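Local coordinates for protein Phthiocerol/phenolphthiocerol synthesis polyketide synthase type I PpsC (Mycobacterium tuberculosis, PDB 5NJI) that takes part in building phthiocerol and phenolphthiocerol lipids, its dehydratase domain probably removing water from beta-hydroxyacyl intermediates of the growing chain, at residues R44-E49 with T82-V87; G193-A198 with Q208-A213; G279-G284 with V298-N303. The protein carries 1 engineered substitution. All blocks are in the same frame, centred on the assembly; numbering follows the deposited sequence.

Contact 1: R44-E49 with T82-V87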
# COMPACT_ATOMS: atom_id res chain seq x y z
N ARG A 44 -7.77 20.33 -7.90
CA ARG A 44 -6.53 19.99 -8.58
C ARG A 44 -6.72 18.64 -9.25
O ARG A 44 -7.41 17.77 -8.72
CB ARG A 44 -5.35 19.96 -7.61
CG ARG A 44 -4.00 19.98 -8.33
CD ARG A 44 -2.90 20.55 -7.43
NE ARG A 44 -1.58 20.35 -8.02
CZ ARG A 44 -1.07 21.12 -8.98
NH1 ARG A 44 -1.76 22.14 -9.46
NH2 ARG A 44 0.14 20.85 -9.47
N VAL A 45 -6.15 18.51 -10.45
CA VAL A 45 -6.36 17.35 -11.32
C VAL A 45 -5.00 16.91 -11.85
O VAL A 45 -4.22 17.73 -12.33
CB VAL A 45 -7.29 17.67 -12.51
CG1 VAL A 45 -7.58 16.38 -13.29
CG2 VAL A 45 -8.58 18.33 -12.07
N TRP A 46 -4.74 15.60 -11.81
CA TRP A 46 -3.53 15.03 -12.39
C TRP A 46 -3.91 13.92 -13.36
O TRP A 46 -4.92 13.24 -13.18
CB TRP A 46 -2.61 14.42 -11.33
CG TRP A 46 -2.07 15.33 -10.25
CD1 TRP A 46 -0.80 15.82 -10.17
CD2 TRP A 46 -2.76 15.81 -9.08
NE1 TRP A 46 -0.66 16.58 -9.03
CE2 TRP A 46 -1.84 16.59 -8.35
CE3 TRP A 46 -4.06 15.66 -8.58
CZ2 TRP A 46 -2.17 17.21 -7.14
CZ3 TRP A 46 -4.39 16.28 -7.37
CH2 TRP A 46 -3.45 17.04 -6.68
N GLU A 47 -3.05 13.71 -14.36
CA GLU A 47 -3.15 12.56 -15.25
C GLU A 47 -1.80 11.88 -15.36
O GLU A 47 -0.77 12.54 -15.54
CB GLU A 47 -3.61 12.95 -16.66
CG GLU A 47 -5.04 13.45 -16.72
CD GLU A 47 -5.48 13.71 -18.16
OE1 GLU A 47 -4.68 13.42 -19.08
OE2 GLU A 47 -6.60 14.22 -18.36
N SER A 48 -1.80 10.56 -15.29
CA SER A 48 -0.57 9.80 -15.50
C SER A 48 -0.85 8.71 -16.50
O SER A 48 -1.95 8.15 -16.54
CB SER A 48 -0.04 9.17 -14.22
OG SER A 48 -0.96 8.21 -13.71
N GLU A 49 0.15 8.39 -17.32
CA GLU A 49 0.03 7.30 -18.27
C GLU A 49 0.64 6.07 -17.61
O GLU A 49 1.82 6.08 -17.26
CB GLU A 49 0.72 7.63 -19.59
CG GLU A 49 0.15 8.86 -20.28
CD GLU A 49 0.89 9.22 -21.55
OE1 GLU A 49 1.10 8.32 -22.39
OE2 GLU A 49 1.27 10.40 -21.70
N THR A 82 1.03 16.40 -1.19
CA THR A 82 2.34 17.02 -1.18
C THR A 82 2.56 17.93 -2.38
O THR A 82 3.20 18.99 -2.25
CB THR A 82 3.40 15.91 -1.12
OG1 THR A 82 3.24 15.20 0.11
CG2 THR A 82 4.81 16.47 -1.18
N ASP A 83 2.00 17.59 -3.54
CA ASP A 83 2.14 18.45 -4.70
C ASP A 83 1.25 19.67 -4.61
O ASP A 83 1.51 20.66 -5.30
CB ASP A 83 1.82 17.65 -5.97
CG ASP A 83 2.11 18.43 -7.24
OD1 ASP A 83 3.25 18.93 -7.39
OD2 ASP A 83 1.19 18.53 -8.09
N THR A 84 0.22 19.64 -3.78
CA THR A 84 -0.75 20.72 -3.69
C THR A 84 -0.38 21.74 -2.62
O THR A 84 -0.56 22.95 -2.83
CB THR A 84 -2.14 20.16 -3.41
OG1 THR A 84 -2.48 19.19 -4.41
CG2 THR A 84 -3.19 21.26 -3.41
N PHE A 85 0.10 21.28 -1.48
CA PHE A 85 0.34 22.14 -0.33
C PHE A 85 1.82 22.16 0.00
O PHE A 85 2.48 21.12 0.02
CB PHE A 85 -0.46 21.67 0.88
CG PHE A 85 -1.92 21.49 0.60
CD1 PHE A 85 -2.74 22.58 0.36
CD2 PHE A 85 -2.50 20.22 0.56
CE1 PHE A 85 -4.08 22.43 0.11
CE2 PHE A 85 -3.85 20.06 0.31
CZ PHE A 85 -4.64 21.17 0.08
N ALA A 86 2.33 23.35 0.28
CA ALA A 86 3.70 23.50 0.74
C ALA A 86 3.74 23.25 2.24
O ALA A 86 3.09 23.97 3.01
CB ALA A 86 4.23 24.89 0.42
N VAL A 87 4.48 22.23 2.66
CA VAL A 87 4.69 21.96 4.08
C VAL A 87 6.14 21.53 4.27
O VAL A 87 6.64 20.66 3.55
CB VAL A 87 3.72 20.88 4.61
CG1 VAL A 87 3.95 20.65 6.11
CG2 VAL A 87 2.28 21.29 4.38
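Trp46 sets the edge of its indole against the last turn of helix 70-84, where Asp83 and Thr84 lie close to the ring plane. Its NE1 donates a hydrogen bond to Asp83 OD2 at 2.8 Å. The ring and the carboxylate are turned 56° from each other. Arg44 reaches the same oxygen, and its NH2 makes a salt bridge to Asp83 OD2 at 2.9 Å. This bond is fairly straight, 162° at the hydrogen, and lies in the guanidinium plane. Arg44 NE adds a weak bond to Asp83 OD2 at 3.3 Å. NH2 of Arg44 and NE1 of Trp46 come to OD2 from opposite faces of the carboxylate.

The Arg44 chain runs extended from CG to NE, and its CG rests over one face of the Trp46 ring. Asp83 CG stands anti to its own backbone N (chi1 -173°), which brings the carboxylate to the two donors. Next to it, Thr84 OG1 is 3.3 Å from Trp46 CH2 and 3.3 Å from Arg44 CD. That hydroxyl is hydrogen-bonded to Ala80 O, one turn earlier in the helix.

The contact joins strand 44-50 to the C-terminal end of a helix in the dehydratase fold. Thr37 takes up Arg44 NH1, and strand 110-118 packs against Trp46 with Thr114 and Leu116. Asp83 OD2 thus accepts from a cation and an indole N-H together, which would be expected to favour its charged form.

Contact 2: G193-A198 with Q208-A213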
# COMPACT_ATOMS: atom_id res chain seq x y z
N GLY A 193 9.86 -9.44 -1.06
CA GLY A 193 10.71 -8.83 -0.06
C GLY A 193 10.72 -9.47 1.30
O GLY A 193 11.50 -9.05 2.15
N ILE A 194 9.91 -10.49 1.55
CA ILE A 194 9.97 -11.19 2.82
C ILE A 194 11.09 -12.22 2.74
O ILE A 194 11.04 -13.14 1.92
CB ILE A 194 8.62 -11.82 3.17
CG1 ILE A 194 7.64 -10.69 3.52
CG2 ILE A 194 8.76 -12.76 4.34
CD1 ILE A 194 6.26 -11.13 3.87
N VAL A 195 12.12 -12.06 3.57
CA VAL A 195 13.28 -12.94 3.52
C VAL A 195 13.47 -13.72 4.81
O VAL A 195 14.31 -14.63 4.84
CB VAL A 195 14.57 -12.17 3.16
CG1 VAL A 195 14.44 -11.64 1.77
CG2 VAL A 195 14.86 -11.05 4.13
N GLY A 196 12.72 -13.41 5.84
CA GLY A 196 12.66 -14.25 7.03
C GLY A 196 11.30 -14.09 7.65
O GLY A 196 10.67 -13.03 7.53
N LEU A 197 10.83 -15.14 8.31
CA LEU A 197 9.44 -15.16 8.72
C LEU A 197 9.30 -16.03 9.96
O LEU A 197 9.97 -17.05 10.08
CB LEU A 197 8.57 -15.66 7.56
CG LEU A 197 7.06 -15.55 7.61
CD1 LEU A 197 6.63 -14.10 7.84
CD2 LEU A 197 6.49 -16.07 6.32
N ALA A 198 8.43 -15.59 10.88
CA ALA A 198 8.09 -16.34 12.08
C ALA A 198 6.68 -15.94 12.50
O ALA A 198 6.17 -14.90 12.07
CB ALA A 198 9.09 -16.08 13.20
N GLN A 208 11.38 -10.46 8.53
CA GLN A 208 12.51 -9.68 8.08
C GLN A 208 12.26 -9.32 6.63
O GLN A 208 11.96 -10.21 5.83
CB GLN A 208 13.81 -10.48 8.22
CG GLN A 208 15.09 -9.71 7.96
CD GLN A 208 15.55 -8.92 9.17
OE1 GLN A 208 15.24 -9.27 10.30
NE2 GLN A 208 16.31 -7.86 8.93
N VAL A 209 12.40 -8.03 6.28
CA VAL A 209 12.03 -7.55 4.96
C VAL A 209 13.17 -6.79 4.31
O VAL A 209 14.06 -6.25 4.97
CB VAL A 209 10.75 -6.69 4.99
CG1 VAL A 209 9.58 -7.53 5.52
CG2 VAL A 209 10.93 -5.40 5.77
N ARG A 210 13.15 -6.77 2.98
CA ARG A 210 14.13 -6.04 2.20
C ARG A 210 13.44 -5.60 0.93
O ARG A 210 12.47 -6.22 0.49
CB ARG A 210 15.34 -6.90 1.86
CG ARG A 210 15.06 -7.88 0.75
CD ARG A 210 16.19 -8.85 0.54
NE ARG A 210 17.38 -8.21 0.00
CZ ARG A 210 17.57 -7.98 -1.30
NH1 ARG A 210 16.64 -8.33 -2.18
NH2 ARG A 210 18.68 -7.39 -1.72
N LEU A 211 13.92 -4.51 0.36
CA LEU A 211 13.38 -4.02 -0.89
C LEU A 211 14.18 -4.60 -2.05
O LEU A 211 15.38 -4.32 -2.14
CB LEU A 211 13.43 -2.51 -0.92
CG LEU A 211 12.74 -1.84 -2.09
CD1 LEU A 211 11.21 -2.12 -2.05
CD2 LEU A 211 12.99 -0.35 -2.08
N PRO A 212 13.59 -5.44 -2.91
CA PRO A 212 14.36 -6.00 -4.02
C PRO A 212 14.89 -4.90 -4.93
O PRO A 212 14.30 -3.83 -5.07
CB PRO A 212 13.36 -6.90 -4.74
CG PRO A 212 12.37 -7.28 -3.69
CD PRO A 212 12.24 -6.04 -2.84
N ALA A 213 16.04 -5.19 -5.55
CA ALA A 213 16.69 -4.19 -6.40
C ALA A 213 15.78 -3.71 -7.51
O ALA A 213 15.80 -2.53 -7.87
CB ALA A 213 17.98 -4.76 -6.99
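A beta hairpin of strands 194-200 and 205-209 carries a classic beta bulge here. Val195 and Gly196 both face Gln208, and the register slips by one residue. Gln208 O takes two backbone donors. Val195 N lies 2.9 Å from Gln208 O, nearly in line with the carbonyl (161°). Gly196 N meets Gln208 O at 3.3 Å and is tilted from the carbonyl plane. In return, Gln208 N donates to Gly196 O at 2.8 Å, from well above that carbonyl's plane.

Before the bulge, Ile194 and Val209 form an antiparallel non-hydrogen-bonded pair. Their side chains share one face of the sheet, with Ile194 CG1 4.2 Å from Val209 CG1. Helix 226-234 packs on both of them, and helix 173-182 also touches Ile194. The pairing runs on past the strand ends, where Arg210 N donates to Gly193 O at 2.9 Å on a lone pair. Val209 CA brings a CA-H...O contact to Gly193 O at 3.2 Å. Pro212 packs its CD on Gly193 CA.

On the outer side, Val195 CG1 touches Arg210 CD at 3.5 Å, and the two side chains cross at about a right angle. Arg210 CG sits between its backbone N and carbonyl carbon (chi1 77°), which places the aliphatic part of the chain beside Val195. Gln208 turns away at its end, and its OE1 is hydrogen-bonded to Arg281 NH1 of the neighbouring strand.

The side chain of Ile194 is about 8 Å from the bound dodecenoyl-CoA. One carbonyl satisfies both N-H groups of the bulge, so the extra residue costs the hairpin no backbone bond at this point.

Contact 3: G279-G284 with V298-N303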
# COMPACT_ATOMS: atom_id res chain seq x y z
N GLY A 279 12.99 0.15 6.01
CA GLY A 279 12.40 -0.83 6.89
C GLY A 279 13.05 -2.18 6.74
O GLY A 279 13.33 -2.64 5.63
N VAL A 280 13.27 -2.84 7.87
CA VAL A 280 13.86 -4.18 7.91
C VAL A 280 13.02 -5.19 8.67
O VAL A 280 13.24 -6.40 8.52
CB VAL A 280 15.29 -4.15 8.49
CG1 VAL A 280 16.18 -3.27 7.65
CG2 VAL A 280 15.29 -3.65 9.91
N ARG A 281 12.05 -4.76 9.47
CA ARG A 281 11.21 -5.67 10.24
C ARG A 281 9.77 -5.23 10.12
O ARG A 281 9.46 -4.04 10.27
CB ARG A 281 11.60 -5.70 11.73
CG ARG A 281 13.04 -6.11 12.03
CD ARG A 281 13.31 -7.58 11.75
NE ARG A 281 12.41 -8.46 12.50
CZ ARG A 281 12.37 -9.78 12.36
NH1 ARG A 281 13.18 -10.39 11.50
NH2 ARG A 281 11.52 -10.50 13.08
N ALA A 282 8.88 -6.18 9.84
CA ALA A 282 7.45 -5.93 9.81
C ALA A 282 6.76 -6.89 10.76
O ALA A 282 7.10 -8.08 10.82
CB ALA A 282 6.89 -6.09 8.40
N VAL A 283 5.80 -6.37 11.53
CA VAL A 283 5.00 -7.16 12.45
C VAL A 283 3.54 -6.95 12.09
O VAL A 283 3.08 -5.80 11.98
CB VAL A 283 5.29 -6.78 13.92
CG1 VAL A 283 4.49 -7.66 14.86
CG2 VAL A 283 6.77 -6.88 14.20
N GLY A 284 2.82 -8.04 11.86
CA GLY A 284 1.43 -7.96 11.43
C GLY A 284 0.54 -8.85 12.26
O GLY A 284 0.91 -9.98 12.61
N VAL A 298 3.09 -2.91 11.46
CA VAL A 298 4.11 -1.92 11.81
C VAL A 298 5.42 -2.32 11.15
O VAL A 298 5.85 -3.47 11.28
CB VAL A 298 4.31 -1.82 13.34
CG1 VAL A 298 5.41 -0.82 13.69
CG2 VAL A 298 2.99 -1.45 14.01
N LEU A 299 6.04 -1.37 10.46
CA LEU A 299 7.34 -1.54 9.84
C LEU A 299 8.35 -0.66 10.55
O LEU A 299 8.12 0.54 10.72
CB LEU A 299 7.29 -1.14 8.36
CG LEU A 299 8.57 -1.22 7.54
CD1 LEU A 299 8.89 -2.67 7.22
CD2 LEU A 299 8.38 -0.41 6.25
N THR A 300 9.46 -1.26 10.99
CA THR A 300 10.51 -0.57 11.73
C THR A 300 11.85 -0.64 11.01
O THR A 300 12.13 -1.58 10.25
CB THR A 300 10.68 -1.19 13.12
OG1 THR A 300 10.72 -2.61 12.99
CG2 THR A 300 9.52 -0.81 14.00
N ASP A 301 12.72 0.33 11.30
CA ASP A 301 14.08 0.30 10.78
C ASP A 301 14.99 -0.52 11.69
O ASP A 301 14.55 -1.13 12.67
CB ASP A 301 14.61 1.71 10.53
CG ASP A 301 14.85 2.52 11.81
OD1 ASP A 301 14.89 1.96 12.94
OD2 ASP A 301 15.05 3.74 11.63
N ALA A 302 16.27 -0.58 11.32
CA ALA A 302 17.22 -1.43 12.02
C ALA A 302 17.44 -0.99 13.46
O ALA A 302 17.96 -1.78 14.25
CB ALA A 302 18.56 -1.45 11.28
N ASN A 303 17.07 0.24 13.81
CA ASN A 303 17.17 0.74 15.18
C ASN A 303 15.83 0.73 15.91
O ASN A 303 15.67 1.40 16.93
CB ASN A 303 17.75 2.16 15.17
CG ASN A 303 19.13 2.21 14.60
OD1 ASN A 303 19.44 3.03 13.74
ND2 ASN A 303 19.99 1.32 15.08
O HOH W 1 8.11 -3.77 13.09
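Val280 and Arg281 both face Thr300, a classic beta bulge at the open end of the hairpin of strands 281-289 and 292-300. Thr300 O accepts from Val280 N at 2.9 Å and from Arg281 N at 3.3 Å. Thr300 N donates back to Arg281 O. Beyond this, Val283 and Val298 form a hydrogen-bonded pair with bonds in both directions.

Ala282 and Leu299 share the buried face. Leu299 CG stands anti to its backbone N (chi1 179°), which brings CG to 3.9 Å from Gly279 CA. Leu299 CD1 lies 4.1 Å from Ala282 CB. Val209 of strand 205-209 and Leu308 of strand 306-317 also pack on Leu299. On the other face, Thr300 OG1 stands 3.5 Å from Arg281 CB. A water there donates to Arg281 O and to Val298 O, and also hydrogen-bonds Thr300 OG1, so it bridges the two strands. The Arg281 chain bends at chi2 and chi3 and leads away toward strand 205-209, where its NH1 is hydrogen-bonded to Gln208 OE1.

Outside the bulge, Val280 CG2 covers the turn after strand 292-300, 3.5 Å from Ala302 N. Asp301 bonds to three groups around that turn. Its OD2 makes a salt bridge with Arg278, and its OD1 accepts from Gln305 N. OD1 also closes an Asx turn, with Asp301 OD1 2.9 Å from Asn303 N.

How the contacts relate
Along the chain the contacts follow in series, contact 1 first and contact 3 last. Contacts 2 and 3 are neighbours, with centres about 10 Å apart. Strands 205-209 and 281-289 lie side by side and join the two hairpins, with Val209 N 2.9 Å from Val280 O. Contact 1 lies about 32 Å from contact 2 and about 29 Å from contact 3, centre to centre, and touches neither. This suits the double hotdog fold of polyketide synthase dehydratases. Contact 1 belongs to one half, contacts 2 and 3 to the other. The bound acyl-CoA comes nearer to contact 2 than to contact 3, about 11 Å from the side chain of Ala282.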